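Local atomic coordinates of BRIC1 (Synthetic construct, PDB entry 6FF6), a protein that has no known natural function, being a computationally designed, all-helical repeat protein made to realise a new corrugated architecture. Residues Y23-L34 against S63-F73; E38-P49 against L97-L106. All coordinates share one frame; numbering follows the deposited sequence.

Interaction 1 of 2, residues Y23-L34 against S63-F73; sequences YQTFFDEADELL and SIKGGAGTFGF
Phe26 of helix 23-34 drives its ring against the glycine-bearing side of helix 63-71, the two helices running nearly antiparallel with their axes 10.2 Å apart. With CG anti to the backbone N (chi1 169°), the side chain reaches straight across. Its CB rests on Phe71 CE2 at 3.6 Å, and CG keeps to the same atom; CD1 and CE1 then lie over Gly67, CE1 coming 3.5 Å from Gly67 CA. CD2 and CE2 turn to Phe73, CE2 meeting Phe73 CD2 at 3.7 Å, while CZ ends beside Ala68 N and the carbonyl oxygen of Ile64, which sits at the ring edge. Gly67 and Ala30 flank opposite faces of the ring, and a side chain on Gly67 would collide with CE1. Such knobs-into-holes packing joins the first two helices of an Hpt-like unit, consistent with the four-helix bundle of that family: Phe26 fills the hole formed by Ile64, Gly67, Ala68 and Phe71, and Ile64 fills the reciprocal one among Phe26, Ala30, Leu33 and Leu34. Ile64 CD1 wedges against Leu34 CD2 at 3.8 Å, and its CG1 runs past Leu33 CD1. With an alanine at Phe26, Gly67 would probably lose the ring lying over it, and a gap is likely to open between the helices beside Phe71 and Phe73. Phe26 also belongs to an aromatic cluster with Tyr23, Phe27, Phe71 and Phe73. Phe73 points its edge into the face of Tyr23 in a T-shaped pair, planes at 88° and CZ 3.6 Å from Tyr23 CE2, and meets Phe27 rim to rim; its ring also stacks with Tyr119 of helix 99-121. Tyr23 CE1 approaches Phe71 CD1 obliquely at 3.5 Å. After Gly72, whose positive phi belongs to a Schellman motif, Phe73 occupies the N-cap position of helix 74-92.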
loop_
_atom_site.group_PDB
_atom_site.type_symbol
_atom_site.label_atom_id
_atom_site.label_comp_id
_atom_site.label_asym_id
_atom_site.label_seq_id
_atom_site.Cartn_x
_atom_site.Cartn_y
_atom_site.Cartn_z
ATOM N N TYR A 23 -5.643 7.263 -11.061
ATOM C CA TYR A 23 -5.817 5.836 -10.794
ATOM C C TYR A 23 -6.970 5.246 -11.621
ATOM O O TYR A 23 -6.748 4.283 -12.356
ATOM C CB TYR A 23 -6.088 5.621 -9.287
ATOM C CG TYR A 23 -4.920 5.215 -8.404
ATOM C CD1 TYR A 23 -3.716 5.914 -8.434
ATOM C CD2 TYR A 23 -5.065 4.216 -7.442
ATOM C CE1 TYR A 23 -2.652 5.566 -7.599
ATOM C CE2 TYR A 23 -4.017 3.874 -6.585
ATOM C CZ TYR A 23 -2.810 4.550 -6.668
ATOM O OH TYR A 23 -1.764 4.212 -5.835
ATOM N N GLN A 24 -8.188 5.837 -11.518
ATOM C CA GLN A 24 -9.406 5.360 -12.198
ATOM C C GLN A 24 -9.297 5.337 -13.725
ATOM O O GLN A 24 -9.883 4.459 -14.353
ATOM C CB GLN A 24 -10.663 6.127 -11.747
ATOM C CG GLN A 24 -11.992 5.395 -12.045
ATOM C CD GLN A 24 -12.114 4.017 -11.407
ATOM O OE1 GLN A 24 -11.819 3.810 -10.221
ATOM N NE2 GLN A 24 -12.559 3.036 -12.185
ATOM N N THR A 25 -8.540 6.275 -14.314
ATOM C CA THR A 25 -8.329 6.315 -15.757
ATOM C C THR A 25 -7.598 5.047 -16.158
ATOM O O THR A 25 -8.013 4.378 -17.109
ATOM C CB THR A 25 -7.644 7.625 -16.177
ATOM O OG1 THR A 25 -8.552 8.705 -15.952
ATOM C CG2 THR A 25 -7.233 7.626 -17.637
ATOM N N PHE A 26 -6.568 4.676 -15.385
ATOM C CA PHE A 26 -5.835 3.441 -15.618
ATOM C C PHE A 26 -6.746 2.220 -15.466
ATOM O O PHE A 26 -6.765 1.390 -16.354
ATOM C CB PHE A 26 -4.626 3.338 -14.694
ATOM C CG PHE A 26 -3.982 1.968 -14.700
ATOM C CD1 PHE A 26 -3.260 1.524 -15.802
ATOM C CD2 PHE A 26 -4.083 1.132 -13.597
ATOM C CE1 PHE A 26 -2.660 0.266 -15.804
ATOM C CE2 PHE A 26 -3.465 -0.126 -13.594
ATOM C CZ PHE A 26 -2.759 -0.549 -14.699
ATOM N N PHE A 27 -7.517 2.132 -14.367
ATOM C CA PHE A 27 -8.436 1.015 -14.107
ATOM C C PHE A 27 -9.462 0.802 -15.197
ATOM O O PHE A 27 -9.740 -0.338 -15.542
ATOM C CB PHE A 27 -9.139 1.147 -12.743
ATOM C CG PHE A 27 -8.207 1.112 -11.560
ATOM C CD1 PHE A 27 -7.283 0.076 -11.409
ATOM C CD2 PHE A 27 -8.252 2.107 -10.592
ATOM C CE1 PHE A 27 -6.378 0.071 -10.345
ATOM C CE2 PHE A 27 -7.350 2.099 -9.518
ATOM C CZ PHE A 27 -6.427 1.075 -9.391
ATOM N N ASP A 28 -10.014 1.889 -15.761
ATOM C CA ASP A 28 -10.996 1.799 -16.836
ATOM C C ASP A 28 -10.333 1.312 -18.105
ATOM O O ASP A 28 -10.848 0.391 -18.731
ATOM C CB ASP A 28 -11.716 3.135 -17.036
ATOM C CG ASP A 28 -12.590 3.573 -15.860
ATOM O OD1 ASP A 28 -12.870 2.728 -14.975
ATOM O OD2 ASP A 28 -12.991 4.761 -15.826
ATOM N N GLU A 29 -9.156 1.865 -18.447
ATOM C CA GLU A 29 -8.385 1.462 -19.626
ATOM C C GLU A 29 -7.950 0.004 -19.537
ATOM O O GLU A 29 -8.132 -0.756 -20.501
ATOM C CB GLU A 29 -7.130 2.320 -19.755
ATOM C CG GLU A 29 -7.238 3.481 -20.722
ATOM C CD GLU A 29 -6.049 4.418 -20.649
ATOM O OE1 GLU A 29 -4.912 3.930 -20.445
ATOM O OE2 GLU A 29 -6.253 5.646 -20.789
ATOM N N ALA A 30 -7.364 -0.386 -18.381
ATOM C CA ALA A 30 -6.872 -1.737 -18.149
ATOM C C ALA A 30 -7.963 -2.782 -18.263
ATOM O O ALA A 30 -7.724 -3.841 -18.837
ATOM C CB ALA A 30 -6.188 -1.829 -16.813
ATOM N N ASP A 31 -9.167 -2.478 -17.762
ATOM C CA ASP A 31 -10.325 -3.372 -17.847
ATOM C C ASP A 31 -10.674 -3.638 -19.292
ATOM O O ASP A 31 -10.923 -4.790 -19.657
ATOM C CB ASP A 31 -11.537 -2.746 -17.144
ATOM C CG ASP A 31 -11.577 -2.914 -15.641
ATOM O OD1 ASP A 31 -10.889 -3.846 -15.115
ATOM O OD2 ASP A 31 -12.312 -2.139 -14.981
ATOM N N GLU A 32 -10.684 -2.560 -20.104
ATOM C CA GLU A 32 -10.965 -2.576 -21.540
ATOM C C GLU A 32 -9.916 -3.413 -22.236
ATOM O O GLU A 32 -10.273 -4.273 -23.039
ATOM C CB GLU A 32 -10.964 -1.154 -22.130
ATOM C CG GLU A 32 -12.162 -0.289 -21.762
ATOM C CD GLU A 32 -12.101 1.170 -22.204
ATOM O OE1 GLU A 32 -11.043 1.601 -22.721
ATOM O OE2 GLU A 32 -13.113 1.888 -22.024
ATOM N N LEU A 33 -8.624 -3.191 -21.901
ATOM C CA LEU A 33 -7.512 -3.938 -22.493
ATOM C C LEU A 33 -7.609 -5.392 -22.199
ATOM O O LEU A 33 -7.327 -6.192 -23.081
ATOM C CB LEU A 33 -6.147 -3.424 -22.034
ATOM C CG LEU A 33 -5.735 -2.069 -22.576
ATOM C CD1 LEU A 33 -4.555 -1.487 -21.788
ATOM C CD2 LEU A 33 -5.461 -2.134 -24.068
ATOM N N LEU A 34 -8.011 -5.751 -20.983
ATOM C CA LEU A 34 -8.114 -7.151 -20.603
ATOM C C LEU A 34 -9.254 -7.858 -21.320
ATOM O O LEU A 34 -9.117 -9.025 -21.691
ATOM C CB LEU A 34 -8.187 -7.296 -19.080
ATOM C CG LEU A 34 -6.896 -6.986 -18.319
ATOM C CD1 LEU A 34 -7.180 -6.815 -16.821
ATOM C CD2 LEU A 34 -5.806 -8.024 -18.616
ATOM N N SER A 63 0.886 -2.064 -22.331
ATOM C CA SER A 63 0.194 -0.877 -21.834
ATOM C C SER A 63 -0.143 -0.992 -20.336
ATOM O O SER A 63 0.119 -0.058 -19.575
ATOM C CB SER A 63 -1.062 -0.602 -22.644
ATOM O OG SER A 63 -0.713 -0.274 -23.979
ATOM N N ILE A 64 -0.684 -2.138 -19.918
ATOM C CA ILE A 64 -1.008 -2.385 -18.520
ATOM C C ILE A 64 0.258 -2.344 -17.629
ATOM O O ILE A 64 0.202 -1.769 -16.535
ATOM C CB ILE A 64 -1.804 -3.696 -18.370
ATOM C CG1 ILE A 64 -3.199 -3.553 -19.009
ATOM C CG2 ILE A 64 -1.898 -4.114 -16.896
ATOM C CD1 ILE A 64 -3.893 -4.810 -19.286
ATOM N N LYS A 65 1.388 -2.921 -18.100
ATOM C CA LYS A 65 2.672 -2.916 -17.393
ATOM C C LYS A 65 3.104 -1.495 -17.043
ATOM O O LYS A 65 3.524 -1.253 -15.915
ATOM C CB LYS A 65 3.748 -3.582 -18.260
ATOM C CG LYS A 65 5.113 -3.742 -17.598
ATOM C CD LYS A 65 6.229 -3.046 -18.386
ATOM C CE LYS A 65 6.633 -3.728 -19.673
ATOM N NZ LYS A 65 8.031 -3.395 -20.066
ATOM N N GLY A 66 3.018 -0.586 -18.013
ATOM C CA GLY A 66 3.386 0.815 -17.846
ATOM C C GLY A 66 2.658 1.481 -16.698
ATOM O O GLY A 66 3.297 2.081 -15.821
ATOM N N GLY A 67 1.329 1.339 -16.689
ATOM C CA GLY A 67 0.475 1.872 -15.634
ATOM C C GLY A 67 0.769 1.247 -14.284
ATOM O O GLY A 67 0.877 1.951 -13.279
ATOM N N ALA A 68 0.931 -0.080 -14.264
ATOM C CA ALA A 68 1.249 -0.831 -13.049
ATOM C C ALA A 68 2.565 -0.325 -12.424
ATOM O O ALA A 68 2.611 -0.076 -11.216
ATOM C CB ALA A 68 1.329 -2.314 -13.341
ATOM N N GLY A 69 3.573 -0.079 -13.264
ATOM C CA GLY A 69 4.840 0.496 -12.830
ATOM C C GLY A 69 4.677 1.910 -12.304
ATOM O O GLY A 69 5.203 2.239 -11.234
ATOM N N THR A 70 3.921 2.747 -13.039
ATOM C CA THR A 70 3.648 4.147 -12.678
ATOM C C THR A 70 3.071 4.275 -11.261
ATOM O O THR A 70 3.512 5.138 -10.499
ATOM C CB THR A 70 2.722 4.807 -13.728
ATOM O OG1 THR A 70 3.336 4.762 -15.016
ATOM C CG2 THR A 70 2.395 6.249 -13.401
ATOM N N PHE A 71 2.110 3.403 -10.909
ATOM C CA PHE A 71 1.417 3.465 -9.624
ATOM C C PHE A 71 1.920 2.504 -8.553
ATOM O O PHE A 71 1.324 2.442 -7.470
ATOM C CB PHE A 71 -0.086 3.271 -9.831
ATOM C CG PHE A 71 -0.725 4.240 -10.794
ATOM C CD1 PHE A 71 -0.777 5.596 -10.509
ATOM C CD2 PHE A 71 -1.306 3.793 -11.971
ATOM C CE1 PHE A 71 -1.373 6.490 -11.400
ATOM C CE2 PHE A 71 -1.899 4.689 -12.860
ATOM C CZ PHE A 71 -1.935 6.030 -12.568
ATOM N N GLY A 72 3.007 1.789 -8.844
ATOM C CA GLY A 72 3.611 0.833 -7.921
ATOM C C GLY A 72 2.802 -0.429 -7.681
ATOM O O GLY A 72 2.956 -1.075 -6.640
ATOM N N PHE A 73 1.952 -0.815 -8.655
ATOM C CA PHE A 73 1.130 -2.028 -8.576
ATOM C C PHE A 73 2.026 -3.248 -8.869
ATOM O O PHE A 73 2.017 -3.819 -9.958
ATOM C CB PHE A 73 -0.092 -1.929 -9.501
ATOM C CG PHE A 73 -1.039 -0.762 -9.259
ATOM C CD1 PHE A 73 -1.055 -0.090 -8.041
ATOM C CD2 PHE A 73 -1.940 -0.360 -10.242
ATOM C CE1 PHE A 73 -1.936 0.970 -7.818
ATOM C CE2 PHE A 73 -2.822 0.701 -10.016
ATOM C CZ PHE A 73 -2.818 1.350 -8.806
#

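Interaction 2 of 2, residues E38-P49 against L97-L106; sequences EQHLLDLVPESP and LNTDIINLFL
Leu41 and Leu106 face each other across two almost exactly antiparallel helical segments, 38-42 and 99-106, at 176° with axes 10.3 Å apart; beyond Leu42 the chain leaves the helix and crosses the start of the other, bringing Pro46 CA within 4.7 Å of Asn98 CA. No hydrogen bond links the segments. Leu41 forks over the partner helix: CD2 presses on Phe105 CB at 3.5 Å, and CD1 lies near Phe105 O and Leu106 CD2. Leu41 CB is 3.9 Å from Leu106 CD2. Ile102, with CG1 anti to its carbonyl carbon (chi1 -67°), extends CD1 to the Pro46 ring, 3.8 Å from CG, and to Leu44 CB, while its CG2 lies near Leu41 O. Farther along, Leu97 CD2 rests against Pro49 CB at 3.6 Å. Asn98 N-caps the helix, OD1 accepting from Ile101 N at 2.9 Å almost along the C=O axis. At the other end Glu38 lays its carboxylate near Leu106 CD2 while OE1 forms a salt bridge to Lys109. Met83 of helix 74-92 touches both Leu41 and Phe105. Apolar packing of a post-helix loop over a capped helix N terminus is consistent with one end of an antiparallel, Hpt-like four-helix bundle.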
loop_
_atom_site.group_PDB
_atom_site.type_symbol
_atom_site.label_atom_id
_atom_site.label_comp_id
_atom_site.label_asym_id
_atom_site.label_seq_id
_atom_site.Cartn_x
_atom_site.Cartn_y
_atom_site.Cartn_z
ATOM N N GLU A 38 -8.665 -10.943 -23.787
ATOM C CA GLU A 38 -9.506 -12.134 -23.661
ATOM C C GLU A 38 -10.030 -12.610 -25.047
ATOM O O GLU A 38 -9.948 -13.799 -25.378
ATOM C CB GLU A 38 -10.680 -11.817 -22.718
ATOM C CG GLU A 38 -11.748 -12.897 -22.646
ATOM C CD GLU A 38 -11.587 -13.963 -21.585
ATOM O OE1 GLU A 38 -11.151 -13.639 -20.457
ATOM O OE2 GLU A 38 -11.931 -15.129 -21.880
ATOM N N GLN A 39 -10.563 -11.673 -25.840
ATOM C CA GLN A 39 -11.087 -12.000 -27.143
ATOM C C GLN A 39 -9.983 -12.461 -28.096
ATOM O O GLN A 39 -10.181 -13.446 -28.813
ATOM C CB GLN A 39 -11.889 -10.830 -27.717
ATOM C CG GLN A 39 -12.662 -11.188 -29.001
ATOM C CD GLN A 39 -13.805 -12.178 -28.807
ATOM O OE1 GLN A 39 -14.752 -11.924 -28.055
ATOM N NE2 GLN A 39 -13.761 -13.314 -29.503
ATOM N N HIS A 40 -8.825 -11.769 -28.096
ATOM C CA HIS A 40 -7.689 -12.137 -28.947
ATOM C C HIS A 40 -7.137 -13.504 -28.549
ATOM O O HIS A 40 -6.794 -14.275 -29.414
ATOM C CB HIS A 40 -6.562 -11.090 -28.896
ATOM C CG HIS A 40 -6.935 -9.743 -29.413
ATOM N ND1 HIS A 40 -7.555 -9.574 -30.662
ATOM C CD2 HIS A 40 -6.760 -8.528 -28.847
ATOM C CE1 HIS A 40 -7.731 -8.272 -30.803
ATOM N NE2 HIS A 40 -7.275 -7.599 -29.735
ATOM N N LEU A 41 -7.063 -13.807 -27.262
ATOM C CA LEU A 41 -6.584 -15.104 -26.805
ATOM C C LEU A 41 -7.504 -16.217 -27.283
ATOM O O LEU A 41 -7.040 -17.275 -27.700
ATOM C CB LEU A 41 -6.476 -15.139 -25.280
ATOM C CG LEU A 41 -5.243 -14.493 -24.685
ATOM C CD1 LEU A 41 -5.427 -14.239 -23.194
ATOM C CD2 LEU A 41 -3.988 -15.302 -24.989
ATOM N N LEU A 42 -8.811 -15.947 -27.243
ATOM C CA LEU A 42 -9.838 -16.873 -27.662
ATOM C C LEU A 42 -9.812 -17.080 -29.143
ATOM O O LEU A 42 -10.191 -18.153 -29.608
ATOM C CB LEU A 42 -11.216 -16.377 -27.204
ATOM C CG LEU A 42 -11.481 -16.424 -25.703
ATOM C CD1 LEU A 42 -12.784 -15.788 -25.401
ATOM C CD2 LEU A 42 -11.462 -17.851 -25.174
ATOM N N ASP A 43 -9.342 -16.074 -29.890
ATOM C CA ASP A 43 -9.259 -16.148 -31.355
ATOM C C ASP A 43 -7.959 -16.726 -31.894
ATOM O O ASP A 43 -7.792 -16.782 -33.115
ATOM C CB ASP A 43 -9.534 -14.782 -32.000
ATOM C CG ASP A 43 -10.930 -14.241 -31.784
ATOM O OD1 ASP A 43 -11.869 -15.058 -31.613
ATOM O OD2 ASP A 43 -11.089 -13.005 -31.787
ATOM N N LEU A 44 -7.058 -17.170 -31.020
ATOM C CA LEU A 44 -5.786 -17.770 -31.400
ATOM C C LEU A 44 -6.012 -19.147 -31.978
ATOM O O LEU A 44 -6.843 -19.898 -31.440
ATOM C CB LEU A 44 -4.858 -17.903 -30.186
ATOM C CG LEU A 44 -4.155 -16.646 -29.730
ATOM C CD1 LEU A 44 -3.555 -16.851 -28.376
ATOM C CD2 LEU A 44 -3.060 -16.244 -30.715
ATOM N N VAL A 45 -5.270 -19.476 -33.076
ATOM C CA VAL A 45 -5.307 -20.788 -33.704
ATOM C C VAL A 45 -4.109 -21.545 -33.128
ATOM O O VAL A 45 -2.972 -21.150 -33.374
ATOM C CB VAL A 45 -5.330 -20.769 -35.264
ATOM C CG1 VAL A 45 -5.523 -22.183 -35.833
ATOM C CG2 VAL A 45 -6.413 -19.830 -35.791
ATOM N N PRO A 46 -4.357 -22.598 -32.312
ATOM C CA PRO A 46 -3.237 -23.347 -31.689
ATOM C C PRO A 46 -2.172 -23.918 -32.638
ATOM O O PRO A 46 -0.985 -23.925 -32.300
ATOM C CB PRO A 46 -3.938 -24.475 -30.919
ATOM C CG PRO A 46 -5.356 -24.034 -30.769
ATOM C CD PRO A 46 -5.674 -23.148 -31.923
ATOM N N GLU A 47 -2.595 -24.409 -33.809
ATOM C CA GLU A 47 -1.681 -25.001 -34.772
ATOM C C GLU A 47 -0.880 -23.956 -35.550
ATOM O O GLU A 47 0.316 -24.158 -35.787
ATOM C CB GLU A 47 -2.438 -25.941 -35.710
ATOM C CG GLU A 47 -2.967 -27.178 -35.008
ATOM C CD GLU A 47 -3.251 -28.354 -35.920
ATOM O OE1 GLU A 47 -2.429 -28.619 -36.826
ATOM O OE2 GLU A 47 -4.291 -29.022 -35.720
ATOM N N SER A 48 -1.535 -22.850 -35.950
ATOM C CA SER A 48 -0.912 -21.772 -36.720
ATOM C C SER A 48 -1.405 -20.422 -36.203
ATOM O O SER A 48 -2.325 -19.841 -36.792
ATOM C CB SER A 48 -1.217 -21.931 -38.210
ATOM O OG SER A 48 -0.218 -22.666 -38.899
ATOM N N PRO A 49 -0.834 -19.919 -35.081
ATOM C CA PRO A 49 -1.314 -18.638 -34.529
ATOM C C PRO A 49 -0.936 -17.439 -35.371
ATOM O O PRO A 49 0.072 -17.438 -36.089
ATOM C CB PRO A 49 -0.679 -18.574 -33.146
ATOM C CG PRO A 49 0.559 -19.388 -33.278
ATOM C CD PRO A 49 0.242 -20.496 -34.250
ATOM N N LEU A 97 2.972 -23.125 -29.549
ATOM C CA LEU A 97 1.621 -22.976 -29.004
ATOM C C LEU A 97 0.836 -24.285 -29.095
ATOM O O LEU A 97 1.114 -25.127 -29.956
ATOM C CB LEU A 97 0.876 -21.865 -29.763
ATOM C CG LEU A 97 0.221 -20.773 -28.916
ATOM C CD1 LEU A 97 1.266 -19.886 -28.224
ATOM C CD2 LEU A 97 -0.694 -19.915 -29.769
ATOM N N ASN A 98 -0.138 -24.451 -28.203
ATOM C CA ASN A 98 -1.063 -25.585 -28.154
ATOM C C ASN A 98 -2.197 -25.187 -27.225
ATOM O O ASN A 98 -2.138 -24.101 -26.644
ATOM C CB ASN A 98 -0.382 -26.904 -27.723
ATOM C CG ASN A 98 0.251 -26.892 -26.354
ATOM O OD1 ASN A 98 -0.291 -26.347 -25.385
ATOM N ND2 ASN A 98 1.421 -27.508 -26.241
ATOM N N THR A 99 -3.215 -26.045 -27.065
ATOM C CA THR A 99 -4.374 -25.749 -26.213
ATOM C C THR A 99 -3.981 -25.457 -24.763
ATOM O O THR A 99 -4.472 -24.480 -24.197
ATOM C CB THR A 99 -5.439 -26.855 -26.333
ATOM O OG1 THR A 99 -5.886 -26.917 -27.696
ATOM C CG2 THR A 99 -6.651 -26.632 -25.399
ATOM N N ASP A 100 -3.086 -26.282 -24.180
ATOM C CA ASP A 100 -2.619 -26.143 -22.791
ATOM C C ASP A 100 -1.988 -24.762 -22.551
ATOM O O ASP A 100 -2.306 -24.111 -21.557
ATOM C CB ASP A 100 -1.605 -27.258 -22.397
ATOM C CG ASP A 100 -1.886 -28.697 -22.844
ATOM O OD1 ASP A 100 -1.928 -28.949 -24.080
ATOM O OD2 ASP A 100 -1.978 -29.582 -21.967
ATOM N N ILE A 101 -1.103 -24.332 -23.467
ATOM C CA ILE A 101 -0.389 -23.059 -23.413
ATOM C C ILE A 101 -1.344 -21.912 -23.507
ATOM O O ILE A 101 -1.238 -20.975 -22.721
ATOM C CB ILE A 101 0.745 -23.026 -24.459
ATOM C CG1 ILE A 101 1.886 -23.928 -23.955
ATOM C CG2 ILE A 101 1.248 -21.607 -24.709
ATOM C CD1 ILE A 101 2.771 -24.499 -24.990
ATOM N N ILE A 102 -2.334 -22.027 -24.394
ATOM C CA ILE A 102 -3.373 -21.012 -24.529
ATOM C C ILE A 102 -4.196 -20.906 -23.221
ATOM O O ILE A 102 -4.511 -19.794 -22.789
ATOM C CB ILE A 102 -4.217 -21.236 -25.815
ATOM C CG1 ILE A 102 -3.326 -20.989 -27.070
ATOM C CG2 ILE A 102 -5.428 -20.302 -25.846
ATOM C CD1 ILE A 102 -3.860 -21.459 -28.422
ATOM N N ASN A 103 -4.472 -22.041 -22.561
ATOM C CA ASN A 103 -5.188 -22.039 -21.286
ATOM C C ASN A 103 -4.373 -21.352 -20.210
ATOM O O ASN A 103 -4.950 -20.645 -19.371
ATOM C CB ASN A 103 -5.550 -23.443 -20.845
ATOM C CG ASN A 103 -6.666 -24.054 -21.635
ATOM O OD1 ASN A 103 -7.532 -23.356 -22.184
ATOM N ND2 ASN A 103 -6.675 -25.380 -21.697
ATOM N N LEU A 104 -3.033 -21.536 -20.241
ATOM C CA LEU A 104 -2.112 -20.885 -19.313
ATOM C C LEU A 104 -2.166 -19.361 -19.523
ATOM O O LEU A 104 -2.206 -18.614 -18.544
ATOM C CB LEU A 104 -0.687 -21.369 -19.564
ATOM C CG LEU A 104 0.040 -21.971 -18.410
ATOM C CD1 LEU A 104 1.252 -22.710 -18.908
ATOM C CD2 LEU A 104 0.449 -20.911 -17.400
ATOM N N PHE A 105 -2.204 -18.913 -20.799
ATOM C CA PHE A 105 -2.317 -17.516 -21.186
ATOM C C PHE A 105 -3.603 -16.944 -20.658
ATOM O O PHE A 105 -3.619 -15.811 -20.183
ATOM C CB PHE A 105 -2.255 -17.364 -22.709
ATOM C CG PHE A 105 -0.876 -17.349 -23.326
ATOM C CD1 PHE A 105 0.162 -16.638 -22.741
ATOM C CD2 PHE A 105 -0.622 -18.006 -24.519
ATOM C CE1 PHE A 105 1.426 -16.599 -23.339
ATOM C CE2 PHE A 105 0.654 -17.980 -25.101
ATOM C CZ PHE A 105 1.677 -17.313 -24.485
ATOM N N LEU A 106 -4.668 -17.738 -20.659
ATOM C CA LEU A 106 -5.946 -17.254 -20.125
ATOM C C LEU A 106 -5.868 -17.071 -18.628
ATOM O O LEU A 106 -6.342 -16.075 -18.106
ATOM C CB LEU A 106 -7.132 -18.149 -20.544
ATOM C CG LEU A 106 -7.486 -18.080 -22.016
ATOM C CD1 LEU A 106 -8.150 -19.338 -22.467
ATOM C CD2 LEU A 106 -8.299 -16.827 -22.332
#

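Overall arrangement
From the N terminus, helix 23-42 supplies one side of both contacts: its first turns enter interaction 1, and its last turn, with the loop after it, enters interaction 2. The chain returns along helix 51-71, closing the first loop where 63-73 meets 23-34. It then runs through helix 74-92 to 97-106, which closes a second loop on 38-49. Since 38-49 lies between the two halves of interaction 1, while 97-106 follows both, the contacts cross rather than nest. Their centres stand 23 Å apart, toward opposite ends of helix 23-42, so this helix is tied to helix 51-71 near its start and to helix 99-121 near its finish.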